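Local coordinates for protein-glutamine gamma-glutamyltransferase (Pagrus major, PDB 1G0D), which probably catalyses the calcium-dependent joining of peptide-bound glutamine to lysine side chains or other primary amines, giving cross-linked or aminated proteins, at residues M339-L344 with G382-A387; G350-D355 with P370-A375. One frame throughout, in Å; residues are numbered along the deposited sequence.

Interaction 2 pairs strand 350-355 with the end of strand 368-372, and interaction 1 joins the loop between strands 329-339 and 350-355 to the loop between helices 373-378 and 387-395; their centres are about 8 Å apart. Arg341 NH2 of interaction 1 lies 2.7 Å from Gln352 OE1 of interaction 2, a probable hydrogen bond, and makes a weaker one to Pro370 O. Tyr385 N lies 2.9 Å from Pro370 O, a probable backbone hydrogen bond. The catalytic residue Asp355 ends the first strand of interaction 2, whereas in interaction 1 the Tyr385 side chain is about 10 Å from that of Asp355. Interaction 2 therefore includes part of the active site, and interaction 1 lies beside it.

Interaction 1: M339-L344 with G382-A387; sequences MSREDL and GVKYDA
Leu344 and Val383 mark the nearest backbone approach, 7.0 Å between their CA atoms, where a type I beta turn from Arg341 to Leu344 meets an irregular segment containing a cis peptide bond before Tyr385. Polar contacts converge on the Asp343 carboxylate. Arg341, bent at chi2 and chi3, grips it side-on: NE donates to OD1, and NH1 donates to OD2 at 2.7 Å, each oxygen using its syn lone pair. Lys384 reaches the same OD2 from above the carboxylate plane, its NZ 3.0 Å away in a salt bridge, and NZ also donates to Asp343 O. OD2 thus accepts from two cationic groups, which would favour the charged carboxylate. A water donates to it as well and is hydrogen-bonded to Tyr385 OH. Arg341 NH1 makes a second bond to Lys384 O at 3.1 Å, bent to 141° at the hydrogen and tilted from the guanidinium plane. The Tyr385 ring is nearly parallel to that plane, 9° apart, but displaced, with CE2 3.6 Å from NH1 in an oblique approach. Leu344 CD1 sits over the centre of one guanidinium face, while CD2 packs on Lys384 CG at 3.6 Å. Together Arg341, Asp343 and Lys384 form a salt-bridge network joining the loop after strand 329-339 to the loop before helix 387-395, in the transglutaminase catalytic core.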
loop_
_atom_site.group_PDB
_atom_site.type_symbol
_atom_site.label_atom_id
_atom_site.label_comp_id
_atom_site.label_asym_id
_atom_site.label_seq_id
_atom_site.Cartn_x
_atom_site.Cartn_y
_atom_site.Cartn_z
ATOM N N MET A 339 6.732 1.424 14.725
ATOM C CA MET A 339 7.246 0.489 15.717
ATOM C C MET A 339 8.602 0.999 16.216
ATOM O O MET A 339 9.267 1.782 15.537
ATOM C CB MET A 339 7.440 -0.875 15.097
ATOM C CG MET A 339 8.582 -0.959 14.094
ATOM S SD MET A 339 8.453 -2.522 13.206
ATOM C CE MET A 339 7.200 -2.186 12.139
ATOM N N SER A 340 8.989 0.583 17.413
ATOM C CA SER A 340 10.268 0.953 17.953
ATOM C C SER A 340 11.274 -0.128 17.522
ATOM O O SER A 340 10.945 -1.323 17.422
ATOM C CB SER A 340 10.173 1.040 19.463
ATOM O OG SER A 340 10.155 -0.250 20.023
ATOM N N ARG A 341 12.504 0.293 17.273
ATOM C CA ARG A 341 13.534 -0.623 16.797
ATOM C C ARG A 341 14.559 -0.934 17.851
ATOM O O ARG A 341 15.660 -0.386 17.862
ATOM C CB ARG A 341 14.252 -0.049 15.561
ATOM C CG ARG A 341 13.374 0.134 14.356
ATOM C CD ARG A 341 12.765 -1.183 13.884
ATOM N NE ARG A 341 13.750 -2.175 13.459
ATOM C CZ ARG A 341 14.365 -2.185 12.277
ATOM N NH1 ARG A 341 15.245 -3.137 11.988
ATOM N NH2 ARG A 341 14.111 -1.242 11.392
ATOM N N GLU A 342 14.201 -1.832 18.740
ATOM C CA GLU A 342 15.118 -2.210 19.773
ATOM C C GLU A 342 16.281 -3.014 19.199
ATOM O O GLU A 342 17.293 -3.234 19.859
ATOM C CB GLU A 342 14.354 -2.990 20.815
ATOM C CG GLU A 342 13.324 -2.139 21.486
ATOM C CD GLU A 342 12.941 -2.674 22.843
ATOM O OE1 GLU A 342 11.918 -2.197 23.383
ATOM O OE2 GLU A 342 13.653 -3.572 23.362
ATOM N N ASP A 343 16.151 -3.445 17.953
ATOM C CA ASP A 343 17.227 -4.205 17.327
ATOM C C ASP A 343 18.333 -3.318 16.731
ATOM O O ASP A 343 19.287 -3.834 16.163
ATOM C CB ASP A 343 16.656 -5.132 16.240
ATOM C CG ASP A 343 15.940 -4.383 15.130
ATOM O OD1 ASP A 343 15.242 -3.398 15.428
ATOM O OD2 ASP A 343 16.067 -4.790 13.955
ATOM N N LEU A 344 18.212 -2.002 16.866
ATOM C CA LEU A 344 19.195 -1.089 16.310
ATOM C C LEU A 344 19.523 0.044 17.271
ATOM O O LEU A 344 18.841 0.259 18.266
ATOM C CB LEU A 344 18.689 -0.438 15.013
ATOM C CG LEU A 344 17.690 -1.034 14.024
ATOM C CD1 LEU A 344 17.101 0.080 13.160
ATOM C CD2 LEU A 344 18.362 -2.072 13.165
ATOM N N GLY A 382 23.818 1.941 7.147
ATOM C CA GLY A 382 24.307 0.758 7.846
ATOM C C GLY A 382 23.390 -0.077 8.731
ATOM O O GLY A 382 23.838 -1.064 9.319
ATOM N N VAL A 383 22.115 0.283 8.822
ATOM C CA VAL A 383 21.175 -0.442 9.673
ATOM C C VAL A 383 20.256 -1.341 8.885
ATOM O O VAL A 383 19.947 -1.047 7.735
ATOM C CB VAL A 383 20.292 0.533 10.490
ATOM C CG1 VAL A 383 21.133 1.234 11.498
ATOM C CG2 VAL A 383 19.639 1.576 9.599
ATOM N N LYS A 384 19.828 -2.448 9.493
ATOM C CA LYS A 384 18.909 -3.333 8.802
ATOM C C LYS A 384 17.522 -2.706 8.936
ATOM O O LYS A 384 17.250 -2.066 9.948
ATOM C CB LYS A 384 18.925 -4.726 9.415
ATOM C CG LYS A 384 19.127 -4.734 10.864
ATOM C CD LYS A 384 19.230 -6.175 11.333
ATOM C CE LYS A 384 19.793 -6.307 12.778
ATOM N NZ LYS A 384 18.900 -5.712 13.804
ATOM N N TYR A 385 16.658 -2.847 7.921
ATOM C CA TYR A 385 16.954 -3.572 6.681
ATOM C C TYR A 385 16.826 -2.816 5.354
ATOM O O TYR A 385 15.865 -2.068 5.111
ATOM C CB TYR A 385 16.059 -4.788 6.548
ATOM C CG TYR A 385 15.954 -5.651 7.763
ATOM C CD1 TYR A 385 16.600 -6.877 7.808
ATOM C CD2 TYR A 385 15.151 -5.285 8.852
ATOM C CE1 TYR A 385 16.452 -7.727 8.894
ATOM C CE2 TYR A 385 14.996 -6.146 9.961
ATOM C CZ TYR A 385 15.654 -7.364 9.958
ATOM O OH TYR A 385 15.508 -8.245 10.990
ATOM N N ASP A 386 17.807 -3.081 4.490
ATOM C CA ASP A 386 17.873 -2.555 3.126
ATOM C C ASP A 386 17.882 -1.051 2.941
ATOM O O ASP A 386 17.333 -0.527 1.972
ATOM C CB ASP A 386 16.750 -3.205 2.330
ATOM C CG ASP A 386 16.586 -4.692 2.674
ATOM O OD1 ASP A 386 17.536 -5.459 2.456
ATOM O OD2 ASP A 386 15.521 -5.112 3.166
ATOM N N ALA A 387 18.552 -0.367 3.862
ATOM C CA ALA A 387 18.664 1.076 3.828
ATOM C C ALA A 387 19.224 1.647 2.529
ATOM O O ALA A 387 18.735 2.686 2.074
ATOM C CB ALA A 387 19.481 1.535 4.977
HETATM O O HOH W 1 16.590 -7.745 13.984
#

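Interaction 2: G350-D355 with P370-A375; sequences GWQVLD and PCPVAA. With SO4 (sulfate ion), chain B.
The Gln352 amide meets Pro372, OE1 lying 3.5 Å from CG, and OE1 also accepts a hydrogen bond from Arg341 NH2. A bend at chi2 (-80°) turns CD aside, and NE2 donates almost straight to Gly350 O, which lies in the amide plane. At the edge of the Trp351 indole, in plane, is O2 of a sulfate ion, probably from the crystallisation liquor; it accepts from NE1 at 3.1 Å, and a second bond, to O1, is weak. Arg291 also binds this sulfate and makes a cation-pi contact with the indole, and Trp338 and Tyr154 pack against it edge-to-face. The strands run antiparallel, their directions 137° apart. Gln352 and Pro372 are a non-hydrogen-bonded pair; Val353 and Cys371 are hydrogen-bonded both ways, Val353 N to Cys371 O at 2.8 Å and Cys371 N to Val353 O at 3.1 Å. This is the edge of a four-stranded antiparallel sheet in the transglutaminase catalytic core, where Asp355 hydrogen-bonds His332 in the Cys272-His332-Asp355 catalytic triad. Val373 N donates to Trp351 O at 3.1 Å just as helix 373-378 begins, and Trp351 CB packs on Val373 CG2. Val353 CG2 meets Val373 CG2 at 3.5 Å, the side chains crossing at about a right angle, and Tyr440 packs on both valines. Leu354 CD1 lies against the Pro370 ring, 3.5 Å from CB.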
loop_
_atom_site.group_PDB
_atom_site.type_symbol
_atom_site.label_atom_id
_atom_site.label_comp_id
_atom_site.label_asym_id
_atom_site.label_seq_id
_atom_site.Cartn_x
_atom_site.Cartn_y
_atom_site.Cartn_z
ATOM N N GLY A 350 10.062 4.651 15.388
ATOM C CA GLY A 350 9.117 5.422 14.616
ATOM C C GLY A 350 8.765 4.694 13.359
ATOM O O GLY A 350 8.791 3.456 13.340
ATOM N N TRP A 351 8.434 5.457 12.317
ATOM C CA TRP A 351 8.031 4.885 11.030
ATOM C C TRP A 351 9.148 4.113 10.315
ATOM O O TRP A 351 10.272 4.596 10.198
ATOM C CB TRP A 351 7.526 5.985 10.087
ATOM C CG TRP A 351 6.300 6.699 10.516
ATOM C CD1 TRP A 351 6.222 7.976 10.967
ATOM C CD2 TRP A 351 4.960 6.177 10.542
ATOM N NE1 TRP A 351 4.912 8.290 11.281
ATOM C CE2 TRP A 351 4.127 7.209 11.027
ATOM C CE3 TRP A 351 4.395 4.948 10.204
ATOM C CZ2 TRP A 351 2.751 7.036 11.182
ATOM C CZ3 TRP A 351 3.026 4.782 10.355
ATOM C CH2 TRP A 351 2.219 5.825 10.842
ATOM N N GLN A 352 8.813 2.927 9.811
ATOM C CA GLN A 352 9.752 2.078 9.090
ATOM C C GLN A 352 9.178 1.824 7.731
ATOM O O GLN A 352 7.989 1.615 7.588
ATOM C CB GLN A 352 9.918 0.756 9.810
ATOM C CG GLN A 352 9.951 0.926 11.303
ATOM C CD GLN A 352 11.288 1.369 11.781
ATOM O OE1 GLN A 352 12.302 0.805 11.398
ATOM N NE2 GLN A 352 11.308 2.375 12.623
ATOM N N VAL A 353 10.026 1.856 6.722
ATOM C CA VAL A 353 9.599 1.618 5.362
ATOM C C VAL A 353 9.624 0.136 5.069
ATOM O O VAL A 353 10.623 -0.504 5.283
ATOM C CB VAL A 353 10.538 2.345 4.352
ATOM C CG1 VAL A 353 10.288 1.858 2.935
ATOM C CG2 VAL A 353 10.322 3.825 4.416
ATOM N N LEU A 354 8.498 -0.396 4.605
ATOM C CA LEU A 354 8.342 -1.805 4.213
ATOM C C LEU A 354 7.901 -1.772 2.717
ATOM O O LEU A 354 6.795 -1.316 2.382
ATOM C CB LEU A 354 7.240 -2.458 5.051
ATOM C CG LEU A 354 7.533 -3.382 6.227
ATOM C CD1 LEU A 354 8.981 -3.479 6.438
ATOM C CD2 LEU A 354 6.883 -2.880 7.458
ATOM N N ASP A 355 8.754 -2.226 1.813
ATOM C CA ASP A 355 8.401 -2.209 0.407
ATOM C C ASP A 355 8.176 -3.643 -0.056
ATOM O O ASP A 355 9.116 -4.426 -0.156
ATOM C CB ASP A 355 9.519 -1.545 -0.380
ATOM C CG ASP A 355 9.081 -1.106 -1.759
ATOM O OD1 ASP A 355 7.976 -1.485 -2.184
ATOM O OD2 ASP A 355 9.845 -0.380 -2.422
ATOM N N PRO A 370 11.932 -4.021 7.271
ATOM C CA PRO A 370 11.738 -2.672 7.815
ATOM C C PRO A 370 12.961 -1.798 7.960
ATOM O O PRO A 370 13.905 -2.148 8.658
ATOM C CB PRO A 370 11.073 -2.931 9.158
ATOM C CG PRO A 370 11.551 -4.208 9.532
ATOM C CD PRO A 370 11.658 -5.033 8.289
ATOM N N CYS A 371 12.912 -0.634 7.313
ATOM C CA CYS A 371 14.002 0.342 7.341
ATOM C C CYS A 371 13.577 1.684 7.957
ATOM O O CYS A 371 12.641 2.317 7.500
ATOM C CB CYS A 371 14.526 0.604 5.909
ATOM S SG CYS A 371 15.809 1.870 5.894
ATOM N N PRO A 372 14.290 2.149 8.990
ATOM C CA PRO A 372 13.918 3.421 9.590
ATOM C C PRO A 372 13.857 4.541 8.586
ATOM O O PRO A 372 14.831 4.794 7.907
ATOM C CB PRO A 372 15.034 3.664 10.592
ATOM C CG PRO A 372 15.478 2.282 10.984
ATOM C CD PRO A 372 15.457 1.558 9.672
ATOM N N VAL A 373 12.729 5.217 8.475
ATOM C CA VAL A 373 12.665 6.365 7.581
ATOM C C VAL A 373 13.705 7.429 8.047
ATOM O O VAL A 373 14.147 8.277 7.268
ATOM C CB VAL A 373 11.289 7.016 7.628
ATOM C CG1 VAL A 373 11.276 8.253 6.779
ATOM C CG2 VAL A 373 10.256 6.043 7.187
ATOM N N ALA A 374 14.090 7.381 9.324
ATOM C CA ALA A 374 15.067 8.329 9.884
ATOM C C ALA A 374 16.472 8.046 9.408
ATOM O O ALA A 374 17.280 8.970 9.321
ATOM C CB ALA A 374 15.046 8.287 11.399
ATOM N N ALA A 375 16.762 6.769 9.129
ATOM C CA ALA A 375 18.075 6.352 8.643
ATOM C C ALA A 375 18.179 6.876 7.234
ATOM O O ALA A 375 19.258 7.185 6.758
ATOM C CB ALA A 375 18.202 4.848 8.640
HETATM S S SO4 B . 3.894 11.861 11.130
HETATM O O1 SO4 B . 5.204 11.490 10.879
HETATM O O2 SO4 B . 3.321 10.885 11.976
HETATM O O3 SO4 B . 4.057 13.008 11.903
HETATM O O4 SO4 B . 3.226 12.175 9.897
HETATM O O HOH W 2 12.334 6.351 11.694
#